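Local coordinates for protein putative mandelate racemase (Bordetella bronchiseptica, PDB 3OZY) that is of unknown function but belongs to the enolase superfamily, binds magnesium and m-xylarate, and probably acts on acid sugars, at residues V23-M35 against A374-G386. Sequence-based numbering, arbitrary orientation.
Sequences VESGAGLKLNRQM and AWKGEPAIGAGHG. With ACY (acetic acid), chain I.
Glu-24 meets His-385 through a histidine-carboxylate hydrogen bond. NE2 of His-385 donates to the anti side of Glu-24 OE2 at 2.8 Å, with carboxylate and ring nearly coplanar (23° apart). The extended Glu-24 chain, CG anti to the backbone N (chi1 -170°), carries the carboxylate to the ring edge. Ser-25 opens a type I turn that ends at Gly-28, and its OG accepts from Ala-27 N in an ST turn. That OG also donates to an acetic acid molecule, probably from the crystallisation liquor, which Lys-30 NZ holds at its other oxygen, OXT. Gly-26 O accepts a hydrogen bond from the backbone N of His-385 at 2.9 Å. Ala-27 O touches Ile-381 CD1 at 3.3 Å, and a water lies within hydrogen-bonding distance of Ala-27 O and Gly-382 O. Strands 24-25 and 28-29 form a tight hairpin of the N-terminal domain, which in this superfamily caps the barrel. The Ser-25 side chain is about 7 Å from a magnesium ion. The C-terminal tail runs antiparallel, with a single bridge between Lys-30 and Ile-381, and O of His-385 is hydrogen-bonded to Arg-95 of the second subunit. Leu-29 O accepts from Gly-382 N at 2.8 Å, nearly straight (172°). Leu-31 lays CD1 against Pro-379 CG at 3.8 Å. Leu-31 N and Asn-32 N both donate to Ala-380 O, from the same face of its plane. Asn-32 ND2 reaches Pro-379 O at 2.8 Å. Gln-34 NE2 meets Glu-378 O at 2.9 Å from above its carbonyl plane, while Trp-375 NE1 uses an in-plane lone pair.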
loop_
_atom_site.group_PDB
_atom_site.type_symbol
_atom_site.label_atom_id
_atom_site.label_comp_id
_atom_site.label_asym_id
_atom_site.label_seq_id
_atom_site.Cartn_x
_atom_site.Cartn_y
_atom_site.Cartn_z
ATOM N N VAL A 23 13.808 4.216 22.262
ATOM C CA VAL A 23 12.483 4.579 22.749
ATOM C C VAL A 23 11.431 3.698 22.087
ATOM O O VAL A 23 11.671 3.141 21.007
ATOM C CB VAL A 23 12.160 6.077 22.521
ATOM C CG1 VAL A 23 13.063 6.967 23.388
ATOM C CG2 VAL A 23 12.261 6.448 21.043
ATOM N N GLU A 24 10.291 3.543 22.756
ATOM C CA GLU A 24 9.203 2.732 22.232
ATOM C C GLU A 24 7.912 3.536 22.167
ATOM O O GLU A 24 7.600 4.319 23.066
ATOM C CB GLU A 24 8.988 1.481 23.101
ATOM C CG GLU A 24 8.022 0.462 22.478
ATOM C CD GLU A 24 8.012 -0.888 23.197
ATOM O OE1 GLU A 24 8.782 -1.073 24.156
ATOM O OE2 GLU A 24 7.230 -1.771 22.787
ATOM N N SER A 25 7.177 3.312 21.076
ATOM C CA SER A 25 5.826 3.815 20.881
ATOM C C SER A 25 5.025 2.681 20.263
ATOM O O SER A 25 5.518 1.560 20.115
ATOM C CB SER A 25 5.833 4.997 19.922
ATOM O OG SER A 25 6.202 4.579 18.617
ATOM N N GLY A 26 3.797 2.973 19.858
ATOM C CA GLY A 26 2.998 1.964 19.186
ATOM C C GLY A 26 3.645 1.427 17.919
ATOM O O GLY A 26 3.284 0.341 17.457
ATOM N N ALA A 27 4.574 2.183 17.342
ATOM C CA ALA A 27 5.273 1.745 16.139
ATOM C C ALA A 27 6.355 0.705 16.421
ATOM O O ALA A 27 6.868 0.092 15.484
ATOM C CB ALA A 27 5.878 2.926 15.415
ATOM N N GLY A 28 6.716 0.526 17.693
ATOM C CA GLY A 28 7.745 -0.431 18.081
ATOM C C GLY A 28 8.926 0.201 18.811
ATOM O O GLY A 28 9.013 1.420 18.955
ATOM N N LEU A 29 9.837 -0.649 19.271
ATOM C CA LEU A 29 11.047 -0.209 19.975
ATOM C C LEU A 29 12.154 0.092 18.959
ATOM O O LEU A 29 12.522 -0.776 18.172
ATOM C CB LEU A 29 11.503 -1.319 20.918
ATOM C CG LEU A 29 12.831 -1.103 21.652
ATOM C CD1 LEU A 29 12.665 0.005 22.677
ATOM C CD2 LEU A 29 13.295 -2.410 22.323
ATOM N N LYS A 30 12.676 1.315 18.949
ATOM C CA LYS A 30 13.714 1.670 17.984
ATOM C C LYS A 30 15.019 0.934 18.277
ATOM O O LYS A 30 15.397 0.762 19.438
ATOM C CB LYS A 30 13.947 3.176 17.967
ATOM C CG LYS A 30 12.674 3.962 17.695
ATOM C CD LYS A 30 12.986 5.399 17.332
ATOM C CE LYS A 30 11.704 6.226 17.255
ATOM N NZ LYS A 30 10.754 5.625 16.262
ATOM N N LEU A 31 15.690 0.494 17.214
ATOM C CA LEU A 31 16.925 -0.279 17.319
ATOM C C LEU A 31 18.095 0.393 16.602
ATOM O O LEU A 31 19.193 0.507 17.157
ATOM C CB LEU A 31 16.701 -1.693 16.770
ATOM C CG LEU A 31 15.574 -2.497 17.433
ATOM C CD1 LEU A 31 15.321 -3.813 16.689
ATOM C CD2 LEU A 31 15.843 -2.737 18.921
ATOM N N ASN A 32 17.868 0.828 15.365
ATOM C CA ASN A 32 18.870 1.565 14.600
ATOM C C ASN A 32 18.147 2.582 13.747
ATOM O O ASN A 32 17.114 2.251 13.170
ATOM C CB ASN A 32 19.690 0.634 13.697
ATOM C CG ASN A 32 20.514 -0.358 14.485
ATOM O OD1 ASN A 32 21.621 -0.039 14.945
ATOM N ND2 ASN A 32 19.986 -1.567 14.653
ATOM N N ARG A 33 18.650 3.811 13.682
ATOM C CA ARG A 33 18.053 4.808 12.802
ATOM C C ARG A 33 18.618 4.631 11.398
ATOM O O ARG A 33 19.828 4.738 11.170
ATOM C CB ARG A 33 18.265 6.231 13.335
ATOM C CG ARG A 33 17.651 6.485 14.734
ATOM C CD ARG A 33 16.161 6.068 14.835
ATOM N NE ARG A 33 15.309 6.833 13.924
ATOM C CZ ARG A 33 14.772 8.015 14.203
ATOM N NH1 ARG A 33 14.956 8.592 15.385
ATOM N NH2 ARG A 33 14.027 8.623 13.292
ATOM N N GLN A 34 17.731 4.330 10.459
ATOM C CA GLN A 34 18.136 3.967 9.111
ATOM C C GLN A 34 17.481 4.867 8.077
ATOM O O GLN A 34 16.512 5.576 8.367
ATOM C CB GLN A 34 17.753 2.511 8.829
ATOM C CG GLN A 34 18.326 1.535 9.855
ATOM C CD GLN A 34 18.137 0.074 9.481
ATOM O OE1 GLN A 34 17.184 -0.304 8.792
ATOM N NE2 GLN A 34 19.049 -0.764 9.950
ATOM N N MET A 35 18.012 4.812 6.861
ATOM C CA MET A 35 17.409 5.513 5.735
ATOM C C MET A 35 17.984 4.988 4.441
ATOM O O MET A 35 19.021 4.311 4.421
ATOM C CB MET A 35 17.695 7.016 5.805
ATOM C CG MET A 35 19.158 7.374 5.534
ATOM S SD MET A 35 19.510 9.140 5.639
ATOM C CE MET A 35 18.625 9.726 4.194
ATOM N N ALA A 374 27.251 2.306 5.710
ATOM C CA ALA A 374 26.525 1.350 4.886
ATOM C C ALA A 374 25.801 0.313 5.741
ATOM O O ALA A 374 26.359 -0.244 6.688
ATOM C CB ALA A 374 27.464 0.674 3.897
ATOM N N TRP A 375 24.547 0.055 5.397
ATOM C CA TRP A 375 23.735 -0.948 6.061
ATOM C C TRP A 375 24.348 -2.334 5.915
ATOM O O TRP A 375 24.831 -2.700 4.841
ATOM C CB TRP A 375 22.345 -0.916 5.431
ATOM C CG TRP A 375 21.327 -1.892 5.934
ATOM C CD1 TRP A 375 20.917 -2.090 7.223
ATOM C CD2 TRP A 375 20.511 -2.741 5.118
ATOM N NE1 TRP A 375 19.915 -3.035 7.260
ATOM C CE2 TRP A 375 19.652 -3.452 5.979
ATOM C CE3 TRP A 375 20.442 -2.983 3.740
ATOM C CZ2 TRP A 375 18.725 -4.385 5.506
ATOM C CZ3 TRP A 375 19.525 -3.906 3.271
ATOM C CH2 TRP A 375 18.679 -4.596 4.150
ATOM N N LYS A 376 24.327 -3.101 7.001
ATOM C CA LYS A 376 24.846 -4.467 6.985
ATOM C C LYS A 376 23.797 -5.486 7.433
ATOM O O LYS A 376 24.128 -6.553 7.951
ATOM C CB LYS A 376 26.115 -4.580 7.839
ATOM C CG LYS A 376 27.265 -3.723 7.338
ATOM C CD LYS A 376 28.493 -3.863 8.224
ATOM C CE LYS A 376 29.597 -2.917 7.778
ATOM N NZ LYS A 376 29.881 -3.044 6.319
ATOM N N GLY A 377 22.527 -5.149 7.240
ATOM C CA GLY A 377 21.439 -6.050 7.582
ATOM C C GLY A 377 20.818 -5.828 8.955
ATOM O O GLY A 377 19.929 -6.577 9.351
ATOM N N GLU A 378 21.277 -4.808 9.679
ATOM C CA GLU A 378 20.708 -4.472 10.985
ATOM C C GLU A 378 19.217 -4.145 10.859
ATOM O O GLU A 378 18.776 -3.606 9.835
ATOM C CB GLU A 378 21.425 -3.266 11.593
ATOM C CG GLU A 378 22.929 -3.444 11.777
ATOM C CD GLU A 378 23.747 -2.866 10.629
ATOM O OE1 GLU A 378 23.219 -2.731 9.501
ATOM O OE2 GLU A 378 24.933 -2.549 10.857
ATOM N N PRO A 379 18.434 -4.462 11.896
ATOM C CA PRO A 379 17.018 -4.082 11.899
ATOM C C PRO A 379 16.849 -2.624 12.328
ATOM O O PRO A 379 17.686 -2.101 13.067
ATOM C CB PRO A 379 16.430 -5.011 12.957
ATOM C CG PRO A 379 17.548 -5.148 13.954
ATOM C CD PRO A 379 18.804 -5.215 13.112
ATOM N N ALA A 380 15.785 -1.964 11.883
ATOM C CA ALA A 380 15.533 -0.587 12.305
ATOM C C ALA A 380 14.700 -0.504 13.582
ATOM O O ALA A 380 14.927 0.366 14.427
ATOM C CB ALA A 380 14.842 0.210 11.188
ATOM N N ILE A 381 13.729 -1.396 13.726
ATOM C CA ILE A 381 12.714 -1.237 14.758
ATOM C C ILE A 381 12.134 -2.595 15.112
ATOM O O ILE A 381 12.027 -3.481 14.262
ATOM C CB ILE A 381 11.615 -0.225 14.289
ATOM C CG1 ILE A 381 10.712 0.213 15.439
ATOM C CG2 ILE A 381 10.811 -0.770 13.100
ATOM C CD1 ILE A 381 9.890 1.452 15.108
ATOM N N GLY A 382 11.791 -2.777 16.379
ATOM C CA GLY A 382 11.161 -4.001 16.829
ATOM C C GLY A 382 9.702 -4.038 16.446
ATOM O O GLY A 382 9.179 -3.062 15.901
ATOM N N ALA A 383 9.037 -5.148 16.745
ATOM C CA ALA A 383 7.663 -5.349 16.293
ATOM C C ALA A 383 6.738 -4.268 16.827
ATOM O O ALA A 383 6.779 -3.921 18.016
ATOM C CB ALA A 383 7.170 -6.728 16.717
ATOM N N GLY A 384 5.889 -3.739 15.950
ATOM C CA GLY A 384 4.892 -2.763 16.346
ATOM C C GLY A 384 3.705 -3.367 17.081
ATOM O O GLY A 384 3.593 -4.584 17.238
ATOM N N HIS A 385 2.808 -2.493 17.515
ATOM C CA HIS A 385 1.668 -2.891 18.330
ATOM C C HIS A 385 0.353 -2.736 17.565
ATOM O O HIS A 385 0.319 -2.159 16.480
ATOM C CB HIS A 385 1.644 -2.049 19.607
ATOM C CG HIS A 385 2.884 -2.184 20.434
ATOM N ND1 HIS A 385 3.050 -3.186 21.364
ATOM C CD2 HIS A 385 4.025 -1.454 20.459
ATOM C CE1 HIS A 385 4.234 -3.061 21.937
ATOM N NE2 HIS A 385 4.844 -2.016 21.408
ATOM N N GLY A 386 -0.732 -3.251 18.133
ATOM C CA GLY A 386 -2.047 -3.045 17.548
ATOM C C GLY A 386 -2.907 -4.286 17.563
ATOM O O GLY A 386 -4.115 -4.238 17.300
HETATM C C ACY I . 7.523 6.556 16.128
HETATM O O ACY I . 6.489 6.521 16.819
HETATM O OXT ACY I . 8.568 7.143 16.481
HETATM C CH3 ACY I . 7.541 5.847 14.805
HETATM O O HOH W 1 7.480 -2.055 13.728
HETATM O O HOH W 2 8.984 -3.410 19.604
#